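Transcriptional repressor (PDB 3KV1) represses transcription as a SorC-family regulator, with a putative sugar-binding domain that probably senses a sugar-type effector. Local coordinates at the interface of chains A and B. Residues are numbered along the deposited sequence; one frame, centred on the assembly and turned at random. Chains: chain A/B, Transcriptional repressor.

The interface of chains A and B. Residues chain A 90-91, 99, 101-102, 105, 117-119; chain B 101, 105, 115, 117-119.
The ring of B:Tyr119 has a neighbour on each face. A:Gly90 CA sits over the centre of one face, 3.5 Å from the centroid, as a CH-pi contact. On the opposite face lies the methyl CG2 of B:Thr117, shifted toward the rim. The carboxylate carbon of A:Asp101 lies in plane at the ring edge, and the carboxylate is turned nearly upright to the ring (87°). With CG anti to the backbone N (chi1 175°), A:Asp101 reaches from helix 100-111 to the partner. Its OD2 accepts a hydrogen bond from the phenol OH of B:Tyr119 at 2.7 Å on its anti lone pair. A:Arg105 NH1 meets the same OD2 from above the carboxylate plane at 2.9 Å, a salt bridge within the chain. This second donor may stabilise the charged carboxylate. The A:Arg105 chain bends at chi2 and chi3. Its NH2 hydrogen-bonds the B:Ser115 carbonyl O at 3.1 Å, from above the carbonyl plane and not on a lone pair. The hydroxyl OG of B:Ser115 is a second acceptor for A:Arg105 NH2 at 3.0 Å. The interface is two-fold symmetric, so A:Tyr119 and B:Asp101 repeat the phenol-carboxylate bond. This pairing of putative sugar-binding domains may reflect a biological dimer, but the structure alone does not show it. Near the axis, CG2 of A:Thr117 and of B:Thr117 meet at 4.0 Å. Water 1 hydrogen-bonds OD1 of both aspartates, and its O is 2.7 Å from OG1 of A:Thr117 and of B:Thr117.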
# COMPACT_ATOMS: atom_id res chain seq x y z
N GLY A 90 -6.11 -1.32 3.92
CA GLY A 90 -5.09 -1.88 4.79
C GLY A 90 -5.38 -1.77 6.26
O GLY A 90 -6.17 -0.96 6.70
N THR A 91 -4.66 -2.57 7.03
CA THR A 91 -4.80 -2.61 8.48
C THR A 91 -3.48 -2.22 9.13
O THR A 91 -2.42 -2.47 8.56
CB THR A 91 -5.19 -4.04 8.90
OG1 THR A 91 -4.29 -4.97 8.28
CG2 THR A 91 -6.61 -4.36 8.42
N ASN A 99 -3.34 -8.50 6.05
CA ASN A 99 -3.76 -7.50 5.13
C ASN A 99 -3.87 -7.98 3.66
O ASN A 99 -2.98 -8.60 3.23
CB ASN A 99 -2.55 -6.63 5.22
CG ASN A 99 -2.82 -5.32 5.08
OD1 ASN A 99 -2.44 -4.52 5.90
ND2 ASN A 99 -3.44 -5.01 4.01
N ASP A 101 -3.23 -6.27 1.08
CA ASP A 101 -2.07 -5.69 0.43
C ASP A 101 -0.84 -6.59 0.61
O ASP A 101 -0.11 -6.88 -0.35
CB ASP A 101 -1.84 -4.29 1.02
CG ASP A 101 -0.61 -3.66 0.52
OD1 ASP A 101 -0.40 -3.77 -0.71
OD2 ASP A 101 0.12 -3.05 1.35
N HIS A 102 -0.57 -7.02 1.85
CA HIS A 102 0.56 -7.93 2.09
C HIS A 102 0.41 -9.22 1.30
O HIS A 102 1.36 -9.69 0.68
CB HIS A 102 0.67 -8.27 3.58
CG HIS A 102 1.24 -7.16 4.41
ND1 HIS A 102 2.60 -6.94 4.52
CD2 HIS A 102 0.64 -6.23 5.18
CE1 HIS A 102 2.81 -5.90 5.31
NE2 HIS A 102 1.63 -5.45 5.73
N ARG A 105 1.25 -8.66 -2.34
CA ARG A 105 2.70 -8.59 -2.53
C ARG A 105 3.35 -9.97 -2.57
O ARG A 105 4.24 -10.25 -3.39
CB ARG A 105 3.35 -7.66 -1.48
CG ARG A 105 3.09 -6.19 -1.83
CD ARG A 105 2.89 -5.26 -0.64
NE ARG A 105 3.91 -5.39 0.39
CZ ARG A 105 3.89 -4.73 1.54
NH1 ARG A 105 2.90 -3.89 1.82
NH2 ARG A 105 4.87 -4.90 2.43
N THR A 117 -1.89 -1.62 -4.73
CA THR A 117 -2.39 -1.32 -3.38
C THR A 117 -3.66 -0.45 -3.41
O THR A 117 -3.79 0.42 -4.28
CB THR A 117 -1.28 -0.62 -2.56
OG1 THR A 117 -0.21 -1.55 -2.36
CG2 THR A 117 -1.80 -0.14 -1.19
N LEU A 118 -4.59 -0.73 -2.50
CA LEU A 118 -5.71 0.19 -2.28
C LEU A 118 -5.24 1.15 -1.19
O LEU A 118 -5.00 0.70 -0.07
CB LEU A 118 -6.96 -0.60 -1.86
CG LEU A 118 -8.24 0.23 -1.69
CD1 LEU A 118 -8.64 0.94 -2.98
CD2 LEU A 118 -9.36 -0.71 -1.23
N TYR A 119 -5.03 2.44 -1.54
CA TYR A 119 -4.49 3.43 -0.59
C TYR A 119 -5.55 4.01 0.34
O TYR A 119 -5.85 5.22 0.30
CB TYR A 119 -3.75 4.56 -1.35
CG TYR A 119 -2.54 4.02 -2.04
CD1 TYR A 119 -2.51 3.88 -3.43
CD2 TYR A 119 -1.43 3.59 -1.31
CE1 TYR A 119 -1.39 3.35 -4.07
CE2 TYR A 119 -0.31 3.04 -1.96
CZ TYR A 119 -0.30 2.92 -3.33
OH TYR A 119 0.80 2.36 -3.96
N ASP B 101 5.44 4.18 -1.95
CA ASP B 101 5.14 2.80 -1.63
C ASP B 101 5.88 1.84 -2.58
O ASP B 101 6.49 0.85 -2.14
CB ASP B 101 3.62 2.62 -1.72
CG ASP B 101 3.19 1.22 -1.53
OD1 ASP B 101 3.76 0.60 -0.60
OD2 ASP B 101 2.29 0.77 -2.30
N ARG B 105 8.86 -0.89 -1.61
CA ARG B 105 8.84 -2.30 -1.97
C ARG B 105 10.12 -2.74 -2.69
O ARG B 105 10.68 -3.82 -2.43
CB ARG B 105 7.57 -2.65 -2.79
CG ARG B 105 6.36 -2.72 -1.85
CD ARG B 105 5.04 -2.23 -2.46
NE ARG B 105 4.75 -2.79 -3.77
CZ ARG B 105 3.70 -2.43 -4.51
NH1 ARG B 105 2.83 -1.52 -4.06
NH2 ARG B 105 3.50 -2.99 -5.69
N SER B 115 8.61 -3.65 3.86
CA SER B 115 8.13 -2.30 3.60
C SER B 115 6.82 -2.09 4.33
O SER B 115 6.09 -3.06 4.56
CB SER B 115 7.95 -2.05 2.11
OG SER B 115 7.03 -2.95 1.58
N THR B 117 3.34 0.25 4.16
CA THR B 117 2.56 1.16 3.31
C THR B 117 1.80 2.21 4.14
O THR B 117 1.32 1.91 5.24
CB THR B 117 1.58 0.34 2.44
OG1 THR B 117 2.34 -0.46 1.53
CG2 THR B 117 0.62 1.25 1.65
N LEU B 118 1.72 3.43 3.62
CA LEU B 118 0.82 4.43 4.19
C LEU B 118 -0.50 4.26 3.43
O LEU B 118 -0.52 4.50 2.22
CB LEU B 118 1.41 5.84 4.03
CG LEU B 118 0.61 6.97 4.67
CD1 LEU B 118 0.45 6.79 6.18
CD2 LEU B 118 1.32 8.30 4.37
N TYR B 119 -1.56 3.78 4.12
CA TYR B 119 -2.85 3.50 3.46
C TYR B 119 -3.72 4.74 3.27
O TYR B 119 -4.81 4.84 3.86
CB TYR B 119 -3.62 2.39 4.23
CG TYR B 119 -2.88 1.09 4.16
CD1 TYR B 119 -2.22 0.59 5.27
CD2 TYR B 119 -2.78 0.39 2.96
CE1 TYR B 119 -1.51 -0.61 5.20
CE2 TYR B 119 -2.05 -0.81 2.88
CZ TYR B 119 -1.42 -1.29 4.00
OH TYR B 119 -0.69 -2.48 3.92
O HOH W 1 1.99 -1.88 -0.78
O HOH W 2 7.21 -6.36 3.39